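Local coordinates for conjugal transfer protein TRWB (Escherichia coli, PDB 1E9R) that couples DNA processing to type IV secretion in bacterial conjugation, probably working as a ring-shaped, helicase-like P-loop NTPase of six subunits, at residues I285-S290 and A313-T318; L340-G345 and A395-L400; P401-Y406 and V418-K423. All coordinates share one frame; numbering follows the deposited sequence.

The three contacts lie along one mixed sheet, part of which runs in the order 281-285, 309-315, 56-59, 339-342, 404-408 and 415-419. Contact 1 joins the first two of these; contacts 2 and 3 lie beyond strand 56-59, which leads into a loop that fits a Walker A pattern and holds a sulfate on its backbone amides. Contacts 1 and 2 are about 16 Å apart between centres, with nearest atoms about 6 Å apart. Contacts 2 and 3 touch directly: Val342 O lies 3.0 Å from Tyr406 N, a probable hydrogen bond, and Ala405 packs on Val341 and Leu343. The Leu343 side chain comes within about 5 Å of the sulfate.

Contact 1. Residues I285-S290 and A313-T318; sequences IDELAS and AGLQST
Glu287 ties the loop after strand 281-285 to the end of strand 309-315. Its CB points away from 313-318, but with CG anti to the backbone N and a bend at chi2 (51°) the chain curls back, bringing CD to 4.0 Å from Gly314 O. The carboxylate then grips two backbone amides. OE1 takes Gln316 N at 2.8 Å on its syn lone pair, while OE2 uses its anti lone pair for Ala289 N, also at 2.8 Å, and rests 3.6 Å from Leu315 CD1. Two bonds, one per oxygen, fix the group's rotation, and the buried charge would probably be eased by these donors. Glutamate suits the place because its arm is long enough to curl back and still present an oxygen to each amide. Ile285 and Ala313 pair in parallel, Gly314 N donating to Ile285 O at 2.8 Å; past the strand end Leu288 N returns to Gly314 O at 2.9 Å. Any CB at Gly314 would strike Asp286 O, hence glycine. Gln316 touches Thr62 in the presumed P-loop and Thr332 of a neighbouring subunit. A hydrophobic strand followed directly by Asp286 and Glu287 is consistent with the Walker B motif of a P-loop NTPase.

Contact 2. Residues L340-G345 and A395-L400; sequences LVVLGG and AEIANL
Ala395 O is the best-held polar atom, gripped twice by one residue: Asn399 ND2 donates at 2.5 Å, from above the carbonyl plane, and Asn399 N adds a weak helical bond at 3.2 Å. Asparagine suits this end of helix 394-398, since its amide can fold back on the last turn. That polar work stays within 395-400; across to 340-345 there are only van der Waals touches, mostly methyls on backbone. Ile397, with CG2 anti to the backbone N, lays this methyl against the bare backbone of the glycine pair, 3.3 Å from Gly344 CA and 3.6 Å from Gly345 N. Its other branch reaches forward so that CD1 meets Val342 CG1 at 4.4 Å. Gly344 is needed twice over: its phi is positive (77°), and a CB would run into Ile397 O and crowd Leu400 CD1. Leu400 brings CD1 to 3.8 Å from Leu343 O, with chi1 at -116°, well off a staggered position. Helix 350-360 packs on Ile397 and Val342 through Met356, and Glu396 forms a salt bridge to Arg19 of a neighbouring subunit. With no hydrogen bond joining the two segments, their adhesion depends on close fit and exclusion of water.

Contact 3. Residues P401-Y406 and V418-K423; sequences PDLTAY and VPLEIK
An antiparallel beta hairpin, strands 404-408 and 415-419, opens here into two diverging chains. Ala405 and Val418 form its hydrogen-bonded pair: Ala405 N donates to Val418 O and Val418 N to Ala405 O, each at 2.8 Å and nearly along the C=O axis. Ala405 O and Val418 O, both acceptors, lie 3.2 Å apart unbonded. Thr404 and Pro419 are the adjoining non-hydrogen-bonded pair, so the proline's missing N-H costs the hairpin no bond. Leu420 N reaches Leu403 O at 2.7 Å; the hydrogen bond is almost straight at the hydrogen (176°), yet the donor stands 43° above the carbonyl plane. That tilt accompanies the left-handed backbone of Leu403 (phi 68°), which also has a backbone hydrogen bond with Thr64 in the presumed P-loop. Thr404 OG1, placed beside its own backbone N, reaches back three residues and donates to Pro401 O at 3.0 Å, again from above the carbonyl plane. Asp402 OD2 makes a salt bridge with Arg54 of a neighbouring subunit. Leucine suits position Leu403 because its fork spans two partners, CD2 meeting Leu420 CB at 3.9 Å and CD1 meeting Ile422, crossing both at about a right angle. An alanine here would remove CG and both methyls and would probably loosen the packing on Leu420 and on the exposed Ile422. The tightest apolar touch is tip to tip: Leu403 CD1 lies 3.3 Å from Ile422 CD1.

Contact 1. Residues I285-S290 and A313-T318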
ATOM      1  N   ILE B 285      10.310  25.446  18.771  1.00 29.73           N
ATOM      2  CA  ILE B 285       9.894  25.299  17.375  1.00 29.02           C
ATOM      3  C   ILE B 285       8.393  25.517  17.307  1.00 29.85           C
ATOM      4  O   ILE B 285       7.628  24.671  17.750  1.00 28.48           O
ATOM      5  CB  ILE B 285      10.197  23.894  16.845  1.00 28.44           C
ATOM      6  CG1 ILE B 285      11.685  23.590  17.015  1.00 27.21           C
ATOM      7  CG2 ILE B 285       9.777  23.786  15.387  1.00 27.00           C
ATOM      8  CD1 ILE B 285      12.080  22.206  16.563  1.00 27.37           C
ATOM      9  N   ASP B 286       7.972  26.648  16.746  1.00 30.69           N
ATOM     10  CA  ASP B 286       6.541  26.978  16.658  1.00 32.86           C
ATOM     11  C   ASP B 286       5.680  25.898  16.013  1.00 32.09           C
ATOM     12  O   ASP B 286       4.606  25.578  16.508  1.00 31.95           O
ATOM     13  CB  ASP B 286       6.344  28.282  15.890  1.00 34.28           C
ATOM     14  CG  ASP B 286       6.785  28.175  14.447  1.00 37.91           C
ATOM     15  OD1 ASP B 286       7.936  27.737  14.197  1.00 36.49           O
ATOM     16  OD2 ASP B 286       5.976  28.533  13.564  1.00 38.21           O
ATOM     17  N   GLU B 287       6.154  25.360  14.894  1.00 31.85           N
ATOM     18  CA  GLU B 287       5.452  24.311  14.166  1.00 31.62           C
ATOM     19  C   GLU B 287       6.501  23.377  13.591  1.00 30.81           C
ATOM     20  O   GLU B 287       7.260  23.745  12.703  1.00 32.93           O
ATOM     21  CB  GLU B 287       4.603  24.911  13.043  1.00 30.94           C
ATOM     22  CG  GLU B 287       4.002  23.875  12.108  1.00 35.81           C
ATOM     23  CD  GLU B 287       3.270  22.767  12.848  1.00 37.80           C
ATOM     24  OE1 GLU B 287       2.315  23.072  13.596  1.00 41.99           O
ATOM     25  OE2 GLU B 287       3.650  21.588  12.682  1.00 35.28           O
ATOM     26  N   LEU B 288       6.534  22.165  14.119  1.00 30.80           N
ATOM     27  CA  LEU B 288       7.498  21.151  13.711  1.00 29.85           C
ATOM     28  C   LEU B 288       7.365  20.703  12.243  1.00 29.77           C
ATOM     29  O   LEU B 288       8.378  20.491  11.558  1.00 27.82           O
ATOM     30  CB  LEU B 288       7.366  19.956  14.656  1.00 29.06           C
ATOM     31  CG  LEU B 288       8.397  18.837  14.640  1.00 31.83           C
ATOM     32  CD1 LEU B 288       9.775  19.384  14.836  1.00 32.39           C
ATOM     33  CD2 LEU B 288       8.063  17.873  15.751  1.00 27.27           C
ATOM     34  N   ALA B 289       6.126  20.586  11.762  1.00 29.65           N
ATOM     35  CA  ALA B 289       5.861  20.149  10.391  1.00 31.99           C
ATOM     36  C   ALA B 289       5.999  21.224   9.295  1.00 30.42           C
ATOM     37  O   ALA B 289       5.775  20.938   8.122  1.00 31.12           O
ATOM     38  CB  ALA B 289       4.478  19.502  10.317  1.00 29.45           C
ATOM     39  N   SER B 290       6.365  22.448   9.672  1.00 31.74           N
ATOM     40  CA  SER B 290       6.550  23.537   8.710  1.00 31.66           C
ATOM     41  C   SER B 290       7.982  23.588   8.230  1.00 30.56           C
ATOM     42  O   SER B 290       8.279  24.207   7.206  1.00 29.49           O
ATOM     43  CB  SER B 290       6.199  24.889   9.321  1.00 33.58           C
ATOM     44  OG  SER B 290       4.799  25.062   9.331  1.00 36.82           O
ATOM     45  N   ALA B 313       8.188  21.833  21.002  1.00 27.58           N
ATOM     46  CA  ALA B 313       7.720  21.952  19.629  1.00 26.98           C
ATOM     47  C   ALA B 313       6.213  21.929  19.521  1.00 28.41           C
ATOM     48  O   ALA B 313       5.544  21.134  20.170  1.00 30.51           O
ATOM     49  CB  ALA B 313       8.324  20.826  18.772  1.00 23.65           C
ATOM     50  N   GLY B 314       5.680  22.823  18.702  1.00 27.68           N
ATOM     51  CA  GLY B 314       4.248  22.865  18.489  1.00 27.88           C
ATOM     52  C   GLY B 314       3.969  21.976  17.291  1.00 29.85           C
ATOM     53  O   GLY B 314       4.837  21.823  16.423  1.00 28.37           O
ATOM     54  N   LEU B 315       2.775  21.387  17.236  1.00 29.94           N
ATOM     55  CA  LEU B 315       2.398  20.510  16.127  1.00 31.60           C
ATOM     56  C   LEU B 315       0.909  20.634  15.897  1.00 32.21           C
ATOM     57  O   LEU B 315       0.134  20.142  16.706  1.00 31.29           O
ATOM     58  CB  LEU B 315       2.726  19.051  16.458  1.00 29.65           C
ATOM     59  CG  LEU B 315       2.411  18.022  15.365  1.00 30.53           C
ATOM     60  CD1 LEU B 315       3.323  18.277  14.173  1.00 29.23           C
ATOM     61  CD2 LEU B 315       2.607  16.604  15.892  1.00 27.11           C
ATOM     62  N   GLN B 316       0.502  21.280  14.806  1.00 34.76           N
ATOM     63  CA  GLN B 316      -0.922  21.432  14.547  1.00 36.63           C
ATOM     64  C   GLN B 316      -1.541  20.211  13.867  1.00 35.41           C
ATOM     65  O   GLN B 316      -2.705  19.897  14.108  1.00 35.14           O
ATOM     66  CB  GLN B 316      -1.202  22.675  13.706  1.00 38.38           C
ATOM     67  CG  GLN B 316      -0.943  22.490  12.234  1.00 46.46           C
ATOM     68  CD  GLN B 316      -1.659  23.523  11.379  1.00 49.66           C
ATOM     69  OE1 GLN B 316      -1.576  24.728  11.647  1.00 50.34           O
ATOM     70  NE2 GLN B 316      -2.363  23.058  10.340  1.00 48.54           N
ATOM     71  N   SER B 317      -0.772  19.523  13.023  1.00 36.36           N
ATOM     72  CA  SER B 317      -1.284  18.340  12.325  1.00 36.02           C
ATOM     73  C   SER B 317      -0.304  17.179  12.365  1.00 35.24           C
ATOM     74  O   SER B 317       0.804  17.274  11.847  1.00 34.86           O
ATOM     75  CB  SER B 317      -1.601  18.668  10.863  1.00 37.94           C
ATOM     76  OG  SER B 317      -2.060  17.514  10.173  1.00 39.56           O
ATOM     77  N   THR B 318      -0.719  16.079  12.981  1.00 35.36           N
ATOM     78  CA  THR B 318       0.137  14.908  13.072  1.00 34.82           C
ATOM     79  C   THR B 318       0.244  14.300  11.663  1.00 33.04           C
ATOM     80  O   THR B 318       1.224  13.634  11.296  1.00 32.76           O
ATOM     81  CB  THR B 318      -0.458  13.883  14.074  1.00 37.44           C
ATOM     82  OG1 THR B 318       0.365  12.708  14.102  1.00 41.02           O
ATOM     83  CG2 THR B 318      -1.888  13.505  13.681  1.00 35.09           C
TER

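Contact 2. Residues L340-G345 and A395-L400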
ATOM      1  N   LEU B 340       3.704  15.628  26.956  1.00 28.95           N
ATOM      2  CA  LEU B 340       2.726  16.023  25.946  1.00 29.76           C
ATOM      3  C   LEU B 340       1.646  16.992  26.432  1.00 31.32           C
ATOM      4  O   LEU B 340       1.243  16.966  27.595  1.00 31.56           O
ATOM      5  CB  LEU B 340       2.043  14.761  25.401  1.00 31.17           C
ATOM      6  CG  LEU B 340       0.735  14.893  24.611  1.00 31.37           C
ATOM      7  CD1 LEU B 340       1.014  15.438  23.225  1.00 30.11           C
ATOM      8  CD2 LEU B 340       0.063  13.535  24.512  1.00 30.93           C
ATOM      9  N   VAL B 341       1.191  17.854  25.528  1.00 30.03           N
ATOM     10  CA  VAL B 341       0.112  18.782  25.821  1.00 29.17           C
ATOM     11  C   VAL B 341      -0.862  18.662  24.655  1.00 30.47           C
ATOM     12  O   VAL B 341      -0.467  18.756  23.490  1.00 32.33           O
ATOM     13  CB  VAL B 341       0.580  20.250  25.919  1.00 29.51           C
ATOM     14  CG1 VAL B 341      -0.616  21.142  26.220  1.00 28.38           C
ATOM     15  CG2 VAL B 341       1.621  20.403  27.020  1.00 28.04           C
ATOM     16  N   VAL B 342      -2.131  18.430  24.975  1.00 29.65           N
ATOM     17  CA  VAL B 342      -3.176  18.291  23.975  1.00 29.20           C
ATOM     18  C   VAL B 342      -4.124  19.480  24.067  1.00 30.85           C
ATOM     19  O   VAL B 342      -4.807  19.639  25.070  1.00 32.04           O
ATOM     20  CB  VAL B 342      -3.975  16.985  24.197  1.00 29.57           C
ATOM     21  CG1 VAL B 342      -5.162  16.928  23.258  1.00 29.40           C
ATOM     22  CG2 VAL B 342      -3.071  15.778  23.986  1.00 25.18           C
ATOM     23  N   LEU B 343      -4.150  20.320  23.033  1.00 33.75           N
ATOM     24  CA  LEU B 343      -5.033  21.491  23.002  1.00 35.40           C
ATOM     25  C   LEU B 343      -6.277  21.159  22.196  1.00 36.66           C
ATOM     26  O   LEU B 343      -7.121  22.023  21.927  1.00 35.97           O
ATOM     27  CB  LEU B 343      -4.322  22.685  22.372  1.00 37.36           C
ATOM     28  CG  LEU B 343      -3.393  23.471  23.292  1.00 40.16           C
ATOM     29  CD1 LEU B 343      -2.469  22.530  24.014  1.00 43.63           C
ATOM     30  CD2 LEU B 343      -2.591  24.461  22.482  1.00 40.16           C
ATOM     31  N   GLY B 344      -6.373  19.894  21.798  1.00 38.19           N
ATOM     32  CA  GLY B 344      -7.523  19.432  21.042  1.00 42.43           C
ATOM     33  C   GLY B 344      -7.612  19.783  19.566  1.00 44.65           C
ATOM     34  O   GLY B 344      -7.353  20.925  19.155  1.00 45.33           O
ATOM     35  N   GLY B 345      -7.990  18.778  18.773  1.00 45.62           N
ATOM     36  CA  GLY B 345      -8.149  18.963  17.337  1.00 44.67           C
ATOM     37  C   GLY B 345      -9.466  19.655  16.970  1.00 43.81           C
ATOM     38  O   GLY B 345     -10.200  20.159  17.839  1.00 44.74           O
ATOM     39  N   ALA B 395     -14.691  12.948  21.562  1.00 35.27           N
ATOM     40  CA  ALA B 395     -15.718  13.995  21.499  1.00 37.94           C
ATOM     41  C   ALA B 395     -15.481  15.120  22.503  1.00 39.70           C
ATOM     42  O   ALA B 395     -15.896  16.257  22.276  1.00 40.46           O
ATOM     43  CB  ALA B 395     -17.096  13.396  21.731  1.00 39.03           C
ATOM     44  N   GLU B 396     -14.829  14.801  23.617  1.00 39.51           N
ATOM     45  CA  GLU B 396     -14.527  15.809  24.624  1.00 39.28           C
ATOM     46  C   GLU B 396     -13.424  16.718  24.083  1.00 39.47           C
ATOM     47  O   GLU B 396     -13.374  17.916  24.383  1.00 40.57           O
ATOM     48  CB  GLU B 396     -14.040  15.160  25.922  1.00 38.16           C
ATOM     49  CG  GLU B 396     -15.070  14.358  26.687  1.00 40.09           C
ATOM     50  CD  GLU B 396     -14.527  13.923  28.038  1.00 41.92           C
ATOM     51  OE1 GLU B 396     -14.299  14.792  28.914  1.00 41.95           O
ATOM     52  OE2 GLU B 396     -14.308  12.710  28.223  1.00 42.42           O
ATOM     53  N   ILE B 397     -12.529  16.130  23.297  1.00 38.35           N
ATOM     54  CA  ILE B 397     -11.419  16.868  22.700  1.00 38.77           C
ATOM     55  C   ILE B 397     -11.928  17.767  21.565  1.00 39.62           C
ATOM     56  O   ILE B 397     -11.422  18.879  21.356  1.00 35.82           O
ATOM     57  CB  ILE B 397     -10.334  15.887  22.173  1.00 39.60           C
ATOM     58  CG1 ILE B 397      -9.690  15.158  23.360  1.00 38.99           C
ATOM     59  CG2 ILE B 397      -9.286  16.636  21.374  1.00 35.46           C
ATOM     60  CD1 ILE B 397      -8.616  14.168  22.985  1.00 39.47           C
ATOM     61  N   ALA B 398     -12.948  17.282  20.858  1.00 40.10           N
ATOM     62  CA  ALA B 398     -13.556  18.011  19.755  1.00 41.80           C
ATOM     63  C   ALA B 398     -14.370  19.198  20.260  1.00 43.66           C
ATOM     64  O   ALA B 398     -14.616  20.154  19.522  1.00 46.46           O
ATOM     65  CB  ALA B 398     -14.442  17.076  18.951  1.00 38.95           C
ATOM     66  N   ASN B 399     -14.792  19.135  21.519  1.00 45.79           N
ATOM     67  CA  ASN B 399     -15.577  20.209  22.116  1.00 46.21           C
ATOM     68  C   ASN B 399     -14.772  21.049  23.095  1.00 46.27           C
ATOM     69  O   ASN B 399     -15.312  21.945  23.738  1.00 47.59           O
ATOM     70  CB  ASN B 399     -16.795  19.623  22.813  1.00 48.35           C
ATOM     71  CG  ASN B 399     -17.797  19.079  21.836  1.00 50.38           C
ATOM     72  OD1 ASN B 399     -18.476  19.838  21.148  1.00 53.47           O
ATOM     73  ND2 ASN B 399     -17.885  17.757  21.745  1.00 54.00           N
ATOM     74  N   LEU B 400     -13.482  20.757  23.209  1.00 45.31           N
ATOM     75  CA  LEU B 400     -12.612  21.497  24.108  1.00 45.61           C
ATOM     76  C   LEU B 400     -12.662  22.973  23.771  1.00 48.57           C
ATOM     77  O   LEU B 400     -12.450  23.351  22.614  1.00 50.85           O
ATOM     78  CB  LEU B 400     -11.170  21.033  23.954  1.00 44.19           C
ATOM     79  CG  LEU B 400     -10.472  20.374  25.136  1.00 44.52           C
ATOM     80  CD1 LEU B 400      -8.985  20.478  24.914  1.00 43.18           C
ATOM     81  CD2 LEU B 400     -10.830  21.064  26.428  1.00 43.36           C
TER

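Contact 3. Residues P401-Y406 and V418-K423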
ATOM      1  N   PRO B 401     -12.970  23.835  24.761  1.00 49.57           N
ATOM      2  CA  PRO B 401     -13.008  25.270  24.443  1.00 48.51           C
ATOM      3  C   PRO B 401     -11.567  25.694  24.178  1.00 49.80           C
ATOM      4  O   PRO B 401     -10.631  25.048  24.658  1.00 49.78           O
ATOM      5  CB  PRO B 401     -13.596  25.894  25.707  1.00 49.14           C
ATOM      6  CG  PRO B 401     -13.170  24.947  26.794  1.00 49.94           C
ATOM      7  CD  PRO B 401     -13.380  23.586  26.156  1.00 49.57           C
ATOM      8  N   ASP B 402     -11.372  26.751  23.405  1.00 51.12           N
ATOM      9  CA  ASP B 402     -10.008  27.167  23.114  1.00 52.28           C
ATOM     10  C   ASP B 402      -9.304  27.689  24.360  1.00 51.24           C
ATOM     11  O   ASP B 402      -9.947  28.102  25.321  1.00 51.31           O
ATOM     12  CB  ASP B 402     -10.000  28.194  21.975  1.00 56.21           C
ATOM     13  CG  ASP B 402     -10.062  27.530  20.593  1.00 59.74           C
ATOM     14  OD1 ASP B 402     -10.838  26.557  20.426  1.00 61.35           O
ATOM     15  OD2 ASP B 402      -9.341  27.976  19.670  1.00 61.51           O
ATOM     16  N   LEU B 403      -7.977  27.649  24.343  1.00 50.20           N
ATOM     17  CA  LEU B 403      -7.176  28.083  25.476  1.00 49.03           C
ATOM     18  C   LEU B 403      -7.373  27.140  26.652  1.00 48.51           C
ATOM     19  O   LEU B 403      -7.339  27.542  27.806  1.00 47.77           O
ATOM     20  CB  LEU B 403      -7.534  29.508  25.879  1.00 48.80           C
ATOM     21  CG  LEU B 403      -7.036  30.572  24.905  1.00 51.13           C
ATOM     22  CD1 LEU B 403      -7.488  31.937  25.393  1.00 51.36           C
ATOM     23  CD2 LEU B 403      -5.519  30.505  24.795  1.00 50.28           C
ATOM     24  N   THR B 404      -7.600  25.876  26.337  1.00 46.88           N
ATOM     25  CA  THR B 404      -7.754  24.847  27.350  1.00 46.15           C
ATOM     26  C   THR B 404      -6.808  23.718  26.936  1.00 43.60           C
ATOM     27  O   THR B 404      -6.747  23.333  25.756  1.00 44.58           O
ATOM     28  CB  THR B 404      -9.189  24.332  27.416  1.00 47.00           C
ATOM     29  OG1 THR B 404     -10.074  25.443  27.575  1.00 49.19           O
ATOM     30  CG2 THR B 404      -9.355  23.385  28.594  1.00 45.23           C
ATOM     31  N   ALA B 405      -6.061  23.193  27.900  1.00 41.58           N
ATOM     32  CA  ALA B 405      -5.106  22.140  27.600  1.00 39.79           C
ATOM     33  C   ALA B 405      -5.054  20.999  28.593  1.00 38.58           C
ATOM     34  O   ALA B 405      -5.342  21.160  29.775  1.00 36.50           O
ATOM     35  CB  ALA B 405      -3.712  22.742  27.464  1.00 37.89           C
ATOM     36  N   TYR B 406      -4.679  19.837  28.078  1.00 36.87           N
ATOM     37  CA  TYR B 406      -4.506  18.656  28.894  1.00 34.85           C
ATOM     38  C   TYR B 406      -2.998  18.505  29.016  1.00 33.41           C
ATOM     39  O   TYR B 406      -2.315  18.299  28.024  1.00 33.18           O
ATOM     40  CB  TYR B 406      -5.103  17.432  28.218  1.00 35.77           C
ATOM     41  CG  TYR B 406      -6.595  17.327  28.392  1.00 37.53           C
ATOM     42  CD1 TYR B 406      -7.139  16.914  29.608  1.00 38.89           C
ATOM     43  CD2 TYR B 406      -7.469  17.640  27.353  1.00 37.57           C
ATOM     44  CE1 TYR B 406      -8.515  16.813  29.788  1.00 38.70           C
ATOM     45  CE2 TYR B 406      -8.856  17.541  27.525  1.00 37.24           C
ATOM     46  CZ  TYR B 406      -9.364  17.127  28.747  1.00 38.88           C
ATOM     47  OH  TYR B 406     -10.719  17.028  28.938  1.00 42.02           O
ATOM     48  N   VAL B 418      -6.313  22.007  32.258  1.00 43.51           N
ATOM     49  CA  VAL B 418      -6.007  23.329  32.778  1.00 45.10           C
ATOM     50  C   VAL B 418      -6.247  24.402  31.724  1.00 47.54           C
ATOM     51  O   VAL B 418      -6.139  24.142  30.528  1.00 47.97           O
ATOM     52  CB  VAL B 418      -4.525  23.386  33.230  1.00 45.75           C
ATOM     53  CG1 VAL B 418      -4.129  24.801  33.592  1.00 47.98           C
ATOM     54  CG2 VAL B 418      -4.317  22.479  34.418  1.00 43.48           C
ATOM     55  N   PRO B 419      -6.610  25.618  32.152  1.00 48.44           N
ATOM     56  CA  PRO B 419      -6.836  26.673  31.169  1.00 48.60           C
ATOM     57  C   PRO B 419      -5.555  27.475  30.926  1.00 50.10           C
ATOM     58  O   PRO B 419      -4.691  27.593  31.806  1.00 48.34           O
ATOM     59  CB  PRO B 419      -7.922  27.508  31.821  1.00 47.56           C
ATOM     60  CG  PRO B 419      -7.510  27.460  33.243  1.00 48.02           C
ATOM     61  CD  PRO B 419      -7.196  25.992  33.451  1.00 47.81           C
ATOM     62  N   LEU B 420      -5.437  27.994  29.710  1.00 53.09           N
ATOM     63  CA  LEU B 420      -4.310  28.817  29.306  1.00 56.27           C
ATOM     64  C   LEU B 420      -4.705  30.262  29.553  1.00 59.39           C
ATOM     65  O   LEU B 420      -5.842  30.664  29.288  1.00 58.40           O
ATOM     66  CB  LEU B 420      -4.017  28.639  27.821  1.00 56.25           C
ATOM     67  CG  LEU B 420      -3.019  27.552  27.454  1.00 57.09           C
ATOM     68  CD1 LEU B 420      -2.818  27.522  25.943  1.00 56.32           C
ATOM     69  CD2 LEU B 420      -1.698  27.838  28.166  1.00 57.15           C
ATOM     70  N   GLU B 421      -3.761  31.041  30.054  1.00 62.62           N
ATOM     71  CA  GLU B 421      -4.006  32.445  30.344  1.00 66.26           C
ATOM     72  C   GLU B 421      -3.295  33.303  29.312  1.00 66.15           C
ATOM     73  O   GLU B 421      -2.081  33.178  29.140  1.00 65.75           O
ATOM     74  CB  GLU B 421      -3.475  32.757  31.739  1.00 70.18           C
ATOM     75  CG  GLU B 421      -2.180  31.994  32.042  1.00 76.31           C
ATOM     76  CD  GLU B 421      -1.873  31.893  33.528  1.00 79.74           C
ATOM     77  OE1 GLU B 421      -2.563  32.573  34.328  1.00 81.15           O
ATOM     78  OE2 GLU B 421      -0.939  31.133  33.891  1.00 80.62           O
ATOM     79  N   ILE B 422      -4.036  34.162  28.617  1.00 67.10           N
ATOM     80  CA  ILE B 422      -3.405  35.023  27.622  1.00 67.66           C
ATOM     81  C   ILE B 422      -2.708  36.188  28.322  1.00 67.99           C
ATOM     82  O   ILE B 422      -3.235  37.301  28.363  1.00 69.11           O
ATOM     83  CB  ILE B 422      -4.428  35.600  26.610  1.00 66.36           C
ATOM     84  CG1 ILE B 422      -5.212  34.468  25.949  1.00 65.65           C
ATOM     85  CG2 ILE B 422      -3.695  36.407  25.539  1.00 66.41           C
ATOM     86  CD1 ILE B 422      -6.124  34.929  24.835  1.00 65.13           C
ATOM     87  N   LYS B 423      -1.529  35.932  28.883  1.00 68.28           N
ATOM     88  CA  LYS B 423      -0.794  36.989  29.559  1.00 68.61           C
ATOM     89  C   LYS B 423      -0.405  38.043  28.528  1.00 68.87           C
ATOM     90  O   LYS B 423      -0.171  37.733  27.358  1.00 69.75           O
ATOM     91  CB  LYS B 423       0.459  36.437  30.242  1.00 68.41           C
ATOM     92  CG  LYS B 423       1.152  37.466  31.126  1.00 69.24           C
ATOM     93  CD  LYS B 423       2.369  36.903  31.839  1.00 69.39           C
ATOM     94  CE  LYS B 423       2.909  37.879  32.888  1.00 69.56           C
ATOM     95  NZ  LYS B 423       3.315  39.199  32.324  1.00 71.38           N
TER